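Local coordinates for nitrogenase molybdenum-iron protein beta chain (Clostridium pasteurianum, PDB 4WES), which forms, with the alpha chain, the molybdenum-iron component of nitrogenase, which reduces dinitrogen to ammonia, and shares an [8Fe-7S] cluster with that alpha chain, at the interface of chains A and B and the interface of chains C and A. Sequence-based numbering; all coordinates share one arbitrary frame. Chains: chain A/B, Nitrogenase molybdenum-iron protein beta chain; chain C, Nitrogenase molybdenum-iron protein alpha chain.

Contact 1: the interface of chains A and B. Residues chain A 61, 414-417; chain B 442, 446, 456-458.
Two nitrogens of A:Arg416 close on one carboxylate oxygen of B:Glu446 in an end-on salt bridge. NH1 of A:Arg416 lies 2.9 Å from OE1 of B:Glu446, and NH2 donates to the same oxygen. OE1 sits in the guanidinium plane; both nitrogens reach it from one face of the carboxylate, NH1 from well above and NH2 on the anti side, 29° out of plane. CG of A:Arg416 is anti to the carbonyl carbon (chi1 -67°) and the chain bends at chi2, bringing the guanidinium to the glutamate. CB of B:Leu442 rests over the centre of one guanidinium face, 3.6 Å from CZ of A:Arg416, and NH1 also donates to O of A:Asp415, which fixes the group's rotation. B:Glu446 is steadied through OE2, which accepts from NE of B:Arg458.

The second grip is on the C-terminal carboxylate of B:Arg458. The phenol OH of A:Tyr417 donates to OXT at 2.6 Å, nearer than to O, with OXT at the ring edge and in plane. NZ of A:Lys61 meets O of B:Arg458 at 2.9 Å, nearly along the C=O axis, and presumably offsets the terminal charge. That ammonium also donates to O of A:Met414, whose opposite face takes the backbone N of B:Arg458. CE of A:Met414 lies alongside CG1 of B:Val456, 3.7 Å away.

The C-terminal tail of chain B and its own helix 426-448 both meet loop 414-417 of chain A, and the two-fold axis repeats the contact.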
# COMPACT_ATOMS: atom_id res chain seq x y z
N LYS A 61 7.41 -8.32 -15.00
CA LYS A 61 8.44 -7.37 -15.41
C LYS A 61 9.76 -8.13 -15.59
O LYS A 61 10.81 -7.70 -15.13
CB LYS A 61 8.57 -6.17 -14.46
CG LYS A 61 7.25 -5.50 -14.12
CD LYS A 61 6.41 -5.07 -15.30
CE LYS A 61 5.23 -4.22 -14.85
NZ LYS A 61 4.20 -4.12 -15.94
N MET A 414 -0.46 -6.43 -13.62
CA MET A 414 0.39 -5.87 -14.68
C MET A 414 0.70 -4.39 -14.45
O MET A 414 1.29 -3.78 -15.34
CB MET A 414 -0.27 -6.03 -16.05
CG MET A 414 -0.53 -7.50 -16.37
SD MET A 414 -1.24 -7.79 -17.99
CE MET A 414 -2.89 -7.13 -17.79
N ASP A 415 0.34 -3.86 -13.29
CA ASP A 415 0.37 -2.43 -13.11
C ASP A 415 1.07 -1.98 -11.84
O ASP A 415 0.97 -0.82 -11.48
CB ASP A 415 -1.04 -1.82 -13.20
CG ASP A 415 -2.06 -2.41 -12.24
OD1 ASP A 415 -1.82 -3.51 -11.67
OD2 ASP A 415 -3.10 -1.75 -12.06
N ARG A 416 1.82 -2.89 -11.20
CA ARG A 416 2.58 -2.48 -10.00
C ARG A 416 3.95 -3.19 -10.03
O ARG A 416 4.13 -4.20 -10.71
CB ARG A 416 1.84 -2.78 -8.72
CG ARG A 416 0.57 -1.95 -8.50
CD ARG A 416 0.87 -0.46 -8.29
NE ARG A 416 -0.28 0.36 -7.95
CZ ARG A 416 -1.11 0.90 -8.84
NH1 ARG A 416 -1.00 0.68 -10.14
NH2 ARG A 416 -2.10 1.68 -8.44
N TYR A 417 4.86 -2.66 -9.25
CA TYR A 417 6.26 -3.12 -9.27
C TYR A 417 6.62 -3.74 -7.94
O TYR A 417 6.53 -3.11 -6.89
CB TYR A 417 7.20 -1.96 -9.57
CG TYR A 417 7.01 -1.54 -11.01
CD1 TYR A 417 7.80 -2.03 -12.00
CD2 TYR A 417 5.99 -0.65 -11.39
CE1 TYR A 417 7.64 -1.72 -13.31
CE2 TYR A 417 5.80 -0.34 -12.72
CZ TYR A 417 6.61 -0.85 -13.69
OH TYR A 417 6.48 -0.56 -15.03
N LEU B 442 1.81 5.54 -8.01
CA LEU B 442 0.86 5.03 -9.00
C LEU B 442 -0.57 5.13 -8.53
O LEU B 442 -1.46 5.43 -9.35
CB LEU B 442 1.23 3.58 -9.39
CG LEU B 442 2.41 3.50 -10.34
CD1 LEU B 442 2.99 2.09 -10.37
CD2 LEU B 442 2.04 3.96 -11.73
N GLU B 446 -3.42 7.04 -10.83
CA GLU B 446 -4.58 6.33 -11.34
C GLU B 446 -5.90 6.83 -10.76
O GLU B 446 -6.94 6.65 -11.38
CB GLU B 446 -4.40 4.84 -11.18
CG GLU B 446 -3.15 4.30 -11.88
CD GLU B 446 -3.15 2.84 -12.16
OE1 GLU B 446 -3.30 2.05 -11.24
OE2 GLU B 446 -3.05 2.50 -13.39
N VAL B 456 -4.43 0.08 -18.41
CA VAL B 456 -4.30 -1.25 -17.84
C VAL B 456 -2.88 -1.48 -17.26
O VAL B 456 -2.72 -1.53 -16.06
CB VAL B 456 -4.69 -2.37 -18.86
CG1 VAL B 456 -4.39 -3.75 -18.30
CG2 VAL B 456 -6.16 -2.28 -19.20
N VAL B 457 -1.89 -1.58 -18.15
CA VAL B 457 -0.51 -1.85 -17.74
C VAL B 457 0.15 -0.55 -17.28
O VAL B 457 -0.11 0.54 -17.81
CB VAL B 457 0.26 -2.49 -18.90
CG1 VAL B 457 1.69 -2.85 -18.50
CG2 VAL B 457 -0.45 -3.74 -19.39
N ARG B 458 1.02 -0.68 -16.26
CA ARG B 458 1.88 0.42 -15.82
C ARG B 458 3.29 -0.14 -15.63
O ARG B 458 3.45 -1.37 -15.53
CB ARG B 458 1.43 1.04 -14.52
CG ARG B 458 0.09 1.75 -14.57
CD ARG B 458 0.18 3.13 -15.18
NE ARG B 458 -1.08 3.83 -15.01
CZ ARG B 458 -1.28 5.09 -15.39
NH1 ARG B 458 -0.31 5.75 -15.96
NH2 ARG B 458 -2.49 5.64 -15.26
OXT ARG B 458 4.24 0.68 -15.55

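Contact 2: the interface of chains C and A. Residues chain C 52-53, 145, 176-177, 181; chain A 45-47, 71.
The firmer polar link across this alpha-beta contact is made by A:Gln46, whose amide NE2 donates to the backbone O of C:Gly52 at 3.0 Å. The bond is somewhat bent, 145° at the hydrogen, and the donor is tilted from the carbonyl plane. CG of A:Gln46 stands between its backbone N and carbonyl carbon (chi1 70°), and the chain bends again at chi2, which folds the amide back toward the alpha chain; CG itself lies against the same carbonyl oxygen. The hydroxyl OG of A:Ser45 makes a weak hydrogen bond to O of C:Gly176 at 3.3 Å, with OG anti to its own backbone N (chi1 169°), which turns it to the alpha chain.

Carbon and sulphur contacts fill in around these bonds. CB of C:Cys53 packs on CA of A:Gly47 at 3.7 Å, and CA of C:Gly52 touches that same glycine carbon at 4.0 Å. SG of C:Cys145 faces CB of A:Ser45 at 4.0 Å. Farther along, CB of C:Tyr177 makes a van der Waals approach to a carbonyl oxygen, O of A:Phe71, at 4.0 Å.

C:Cys53 and C:Cys145 are alpha-chain ligands of the shared [8Fe-7S] P-cluster; with C:Gly176, A:Ser45 and A:Gly47 they line its pocket, and the other residues pack beside it. The beta side comes mainly from A:Ser45 and the start of helix 46-60, the alpha side from loops, with C:Gly52 and C:Cys53 immediately preceding helix 54-63.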
# COMPACT_ATOMS: atom_id res chain seq x y z
N GLY C 52 3.17 -11.45 -34.34
CA GLY C 52 1.85 -11.96 -33.99
C GLY C 52 1.11 -12.47 -35.20
O GLY C 52 1.71 -12.87 -36.19
N CYS C 53 -0.22 -12.45 -35.09
CA CYS C 53 -1.08 -13.12 -36.05
C CYS C 53 -2.02 -12.17 -36.78
O CYS C 53 -2.14 -10.98 -36.47
CB CYS C 53 -1.91 -14.20 -35.37
SG CYS C 53 -3.12 -13.51 -34.21
N CYS C 145 -8.36 -18.68 -34.96
CA CYS C 145 -7.88 -19.96 -35.50
C CYS C 145 -8.93 -21.03 -35.81
O CYS C 145 -8.87 -21.58 -36.91
CB CYS C 145 -6.77 -20.52 -34.60
SG CYS C 145 -5.19 -19.64 -34.76
N GLY C 176 -6.00 -16.61 -37.25
CA GLY C 176 -4.63 -16.22 -36.95
C GLY C 176 -3.57 -16.75 -37.83
O GLY C 176 -2.55 -16.09 -38.03
N TYR C 177 -3.78 -17.93 -38.41
CA TYR C 177 -2.76 -18.55 -39.26
C TYR C 177 -2.69 -17.99 -40.67
O TYR C 177 -1.77 -18.34 -41.42
CB TYR C 177 -2.98 -20.05 -39.35
CG TYR C 177 -4.38 -20.40 -39.85
CD1 TYR C 177 -4.70 -20.32 -41.18
CD2 TYR C 177 -5.37 -20.77 -38.96
CE1 TYR C 177 -5.96 -20.62 -41.64
CE2 TYR C 177 -6.64 -21.06 -39.39
CZ TYR C 177 -6.94 -20.99 -40.74
OH TYR C 177 -8.22 -21.29 -41.15
N SER C 181 1.88 -12.97 -40.38
CA SER C 181 2.09 -11.94 -39.41
C SER C 181 0.81 -11.13 -39.22
O SER C 181 -0.23 -11.41 -39.84
CB SER C 181 3.18 -11.00 -39.89
OG SER C 181 2.72 -10.31 -41.05
N SER A 45 -0.31 -21.27 -34.31
CA SER A 45 0.02 -20.00 -34.93
C SER A 45 0.70 -19.11 -33.89
O SER A 45 0.41 -19.18 -32.69
CB SER A 45 -1.27 -19.35 -35.49
OG SER A 45 -1.03 -18.01 -35.87
N GLN A 46 1.66 -18.32 -34.35
CA GLN A 46 2.55 -17.55 -33.48
C GLN A 46 1.88 -16.46 -32.69
O GLN A 46 2.46 -15.98 -31.71
CB GLN A 46 3.72 -16.97 -34.28
CG GLN A 46 3.28 -15.85 -35.24
CD GLN A 46 4.08 -15.74 -36.49
OE1 GLN A 46 5.17 -16.34 -36.63
NE2 GLN A 46 3.59 -14.92 -37.41
N GLY A 47 0.66 -16.06 -33.07
CA GLY A 47 -0.02 -15.05 -32.27
C GLY A 47 -0.21 -15.46 -30.83
O GLY A 47 -0.07 -14.66 -29.92
N PHE A 71 2.47 -21.73 -37.32
CA PHE A 71 1.58 -22.27 -38.35
C PHE A 71 1.24 -21.21 -39.40
O PHE A 71 0.99 -20.04 -39.09
CB PHE A 71 0.25 -22.75 -37.77
CG PHE A 71 0.27 -24.14 -37.13
CD1 PHE A 71 1.33 -24.63 -36.39
CD2 PHE A 71 -0.81 -24.94 -37.26
CE1 PHE A 71 1.28 -25.86 -35.80
CE2 PHE A 71 -0.87 -26.18 -36.66
CZ PHE A 71 0.18 -26.62 -35.91

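Contact 3: the interface of chains C and A. Residues chain C 446, 450, 470, 473-474; chain A 63, 215-216.
The phenol ring of A:Tyr216 lies in a pocket of the alpha chain, with CG1 of C:Val470 on one face, 3.8 Å from the ring centroid in a CH-pi contact. CB of C:Lys473 sits at the ring edge, in plane, 4.0 Å from CD1 of A:Tyr216. The imidazole of C:His446 meets the tyrosine edge-to-face, the planes 72° apart, on the same face as C:Val470 but displaced toward CE2: CE1 of the histidine is 3.5 Å from CE2 of A:Tyr216, and CD2 of the tyrosine lies in the imidazole plane, at its edge. On the same flank the carboxylate oxygen OE1 of C:Glu450 comes within 3.4 Å of CD2 of A:Tyr216, its plane nearly perpendicular to the ring. CG of A:Tyr216 is anti to the backbone N (chi1 173°), which carries the ring away from its own loop and toward two alpha-chain helices.

A:Pro63 closes the other end of the patch. Its CB touches CG2 of C:Val470 at 3.9 Å, while its CD meets CE of C:Lys473 at 3.8 Å. CG1 of C:Val470 is centred over the ring, while CG2 touches both the ring's rim and the proline.

No direct polar bond joins the chains here; a water links O of C:Lys473, at 2.8 Å, to the backbone O of A:Glu215.

The tyrosine of a beta-chain loop is therefore set into the angle between helices 446-456 and 465-473 of the alpha chain.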
# COMPACT_ATOMS: atom_id res chain seq x y z
N HIS C 446 15.65 -13.52 -31.51
CA HIS C 446 16.45 -13.39 -30.29
C HIS C 446 17.93 -13.58 -30.57
O HIS C 446 18.75 -12.81 -30.10
CB HIS C 446 15.95 -14.39 -29.24
CG HIS C 446 16.75 -14.37 -28.00
ND1 HIS C 446 16.79 -13.28 -27.15
CD2 HIS C 446 17.63 -15.27 -27.50
CE1 HIS C 446 17.65 -13.52 -26.19
NE2 HIS C 446 18.14 -14.73 -26.35
N GLU C 450 20.86 -10.70 -29.95
CA GLU C 450 21.98 -10.87 -29.05
C GLU C 450 23.32 -10.62 -29.72
O GLU C 450 24.20 -10.05 -29.13
CB GLU C 450 21.95 -12.24 -28.43
CG GLU C 450 20.88 -12.36 -27.32
CD GLU C 450 21.29 -13.38 -26.28
OE1 GLU C 450 21.46 -12.98 -25.08
OE2 GLU C 450 21.50 -14.57 -26.70
N VAL C 470 14.81 -8.53 -21.78
CA VAL C 470 15.98 -9.27 -22.26
C VAL C 470 17.14 -8.31 -22.41
O VAL C 470 18.26 -8.57 -21.98
CB VAL C 470 15.67 -9.97 -23.62
CG1 VAL C 470 16.92 -10.58 -24.24
CG2 VAL C 470 14.58 -11.01 -23.45
N LYS C 473 18.22 -6.76 -18.90
CA LYS C 473 18.96 -7.71 -18.07
C LYS C 473 20.46 -7.64 -18.40
O LYS C 473 21.31 -7.91 -17.55
CB LYS C 473 18.49 -9.15 -18.26
CG LYS C 473 17.18 -9.52 -17.60
CD LYS C 473 17.20 -9.61 -16.10
CE LYS C 473 15.89 -10.19 -15.61
NZ LYS C 473 15.82 -10.29 -14.13
N GLY C 474 20.76 -7.33 -19.65
CA GLY C 474 22.12 -7.14 -20.11
C GLY C 474 22.71 -5.77 -19.90
O GLY C 474 23.79 -5.49 -20.42
N PRO A 63 11.81 -11.12 -18.58
CA PRO A 63 11.72 -11.88 -19.81
C PRO A 63 10.84 -13.12 -19.61
O PRO A 63 10.75 -13.65 -18.50
CB PRO A 63 13.18 -12.33 -20.05
CG PRO A 63 14.00 -11.32 -19.30
CD PRO A 63 13.18 -11.06 -18.06
N GLU A 215 24.28 -9.58 -17.32
CA GLU A 215 24.30 -10.52 -18.42
C GLU A 215 22.95 -11.17 -18.49
O GLU A 215 22.44 -11.68 -17.48
CB GLU A 215 25.34 -11.62 -18.15
CG GLU A 215 25.37 -12.79 -19.12
CD GLU A 215 26.38 -13.87 -18.73
OE1 GLU A 215 27.43 -13.53 -18.13
OE2 GLU A 215 26.11 -15.05 -19.04
N TYR A 216 22.36 -11.15 -19.69
CA TYR A 216 21.11 -11.87 -19.89
C TYR A 216 21.39 -13.35 -19.95
O TYR A 216 22.28 -13.77 -20.69
CB TYR A 216 20.42 -11.44 -21.19
CG TYR A 216 19.23 -12.29 -21.48
CD1 TYR A 216 18.10 -12.25 -20.69
CD2 TYR A 216 19.25 -13.20 -22.54
CE1 TYR A 216 17.01 -13.07 -20.92
CE2 TYR A 216 18.17 -14.02 -22.78
CZ TYR A 216 17.07 -13.97 -21.99
OH TYR A 216 16.02 -14.81 -22.23
O HOH W 1 20.85 -10.04 -15.71

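Contact 4: the interface of chains C and A. Residues chain C 472-475, 515; chain A 212-215.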
# COMPACT_ATOMS: atom_id res chain seq x y z
N GLN C 472 17.42 -5.21 -21.12
CA GLN C 472 17.79 -4.54 -19.87
C GLN C 472 18.50 -5.46 -18.87
O GLN C 472 19.33 -4.98 -18.10
CB GLN C 472 16.59 -3.82 -19.25
CG GLN C 472 16.06 -2.75 -20.17
CD GLN C 472 15.25 -1.65 -19.53
OE1 GLN C 472 15.19 -0.54 -20.09
NE2 GLN C 472 14.60 -1.92 -18.42
N LYS C 473 18.22 -6.76 -18.90
CA LYS C 473 18.96 -7.71 -18.07
C LYS C 473 20.46 -7.64 -18.40
O LYS C 473 21.31 -7.91 -17.55
CB LYS C 473 18.49 -9.15 -18.26
CG LYS C 473 17.18 -9.52 -17.60
CD LYS C 473 17.20 -9.61 -16.10
CE LYS C 473 15.89 -10.19 -15.61
NZ LYS C 473 15.82 -10.29 -14.13
N GLY C 474 20.76 -7.33 -19.65
CA GLY C 474 22.12 -7.14 -20.11
C GLY C 474 22.71 -5.77 -19.90
O GLY C 474 23.79 -5.49 -20.42
N GLY C 475 22.03 -4.91 -19.16
CA GLY C 475 22.57 -3.61 -18.80
C GLY C 475 22.43 -2.54 -19.86
O GLY C 475 23.13 -1.53 -19.79
N ILE C 515 25.08 -2.30 -11.04
CA ILE C 515 24.77 -3.70 -11.28
C ILE C 515 25.82 -4.65 -10.68
O ILE C 515 25.46 -5.69 -10.14
CB ILE C 515 24.57 -3.92 -12.78
CG1 ILE C 515 23.28 -3.23 -13.23
CG2 ILE C 515 24.56 -5.39 -13.14
CD1 ILE C 515 23.03 -3.21 -14.72
N THR A 212 18.87 -8.79 -11.86
CA THR A 212 19.67 -8.26 -12.93
C THR A 212 21.13 -8.37 -12.53
O THR A 212 21.50 -7.84 -11.48
CB THR A 212 19.31 -6.77 -13.24
OG1 THR A 212 18.07 -6.71 -13.95
CG2 THR A 212 20.33 -6.07 -14.09
N THR A 213 21.93 -9.03 -13.36
CA THR A 213 23.35 -9.20 -13.10
C THR A 213 24.22 -8.53 -14.14
O THR A 213 25.45 -8.51 -14.00
CB THR A 213 23.71 -10.67 -13.08
OG1 THR A 213 23.58 -11.18 -14.40
CG2 THR A 213 22.88 -11.45 -12.11
N GLY A 214 23.62 -7.99 -15.21
CA GLY A 214 24.35 -7.39 -16.29
C GLY A 214 24.59 -8.30 -17.47
O GLY A 214 25.04 -7.85 -18.49
N GLU A 215 24.28 -9.58 -17.32
CA GLU A 215 24.30 -10.52 -18.42
C GLU A 215 22.95 -11.17 -18.49
O GLU A 215 22.44 -11.68 -17.48
CB GLU A 215 25.34 -11.62 -18.15
CG GLU A 215 25.37 -12.79 -19.12
CD GLU A 215 26.38 -13.87 -18.73
OE1 GLU A 215 27.43 -13.53 -18.13
OE2 GLU A 215 26.11 -15.05 -19.04
O HOH W 2 20.85 -10.04 -15.71
O HOH W 3 22.85 -6.42 -9.57
O HOH W 4 25.32 -7.83 -21.47
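C:Ile515 presses its CG2 methyl onto the backbone of the beta-chain loop 212-215, in a contact between two homologous subunits of the NifD/NifK family. That methyl, anti to the backbone N of its own residue, lies 3.3 Å from the carbonyl C of A:Thr213 and also touches CA of A:Gly214. The other branch runs toward A:Thr212, where CD1 of C:Ile515 meets CG2 of the threonine at 4.0 Å. On the far side of A:Thr212, the hydroxyl OG1 rests against CD of C:Lys473 at 3.7 Å, while the threonine methyl also comes near that lysine's carbonyl oxygen.

Polar contact is looser and runs mostly through water. Directly, N of A:Gly214 makes a weak, bent hydrogen bond to O of C:Lys473 at 3.3 Å. A water held by that carbonyl also takes a nearly straight bond from N of A:Thr213, 2.8 Å away, and lies near OG1 of the same threonine. A second water joins O of C:Ile515 to O of A:Thr212, at 2.7 Å from the latter. A third bridges the carbonyls of C:Gly474 and A:Gly214, beyond the end of helix 465-473, while the poorly ordered A:Glu215 buries little surface.

Contacts 3 and 4 are neighbours, their C-alpha centres about 7 Å apart, and share C:Lys473, C:Gly474 and A:Glu215, forming one stretch where the end of alpha-chain helix 465-473 meets the beta-chain loop. Contact 1 lies about 22 Å from both, whereas contact 2, at the P-cluster, is about 25 Å from contact 3 and 32 Å from contact 4. Beta-chain helix 46-60 runs from contact 2 to the segment just after it that serves contacts 1 and 3. Chain A takes part in all four: contacts 2 to 4 join it to an alpha chain, contact 1 to the other beta chain of the tetramer.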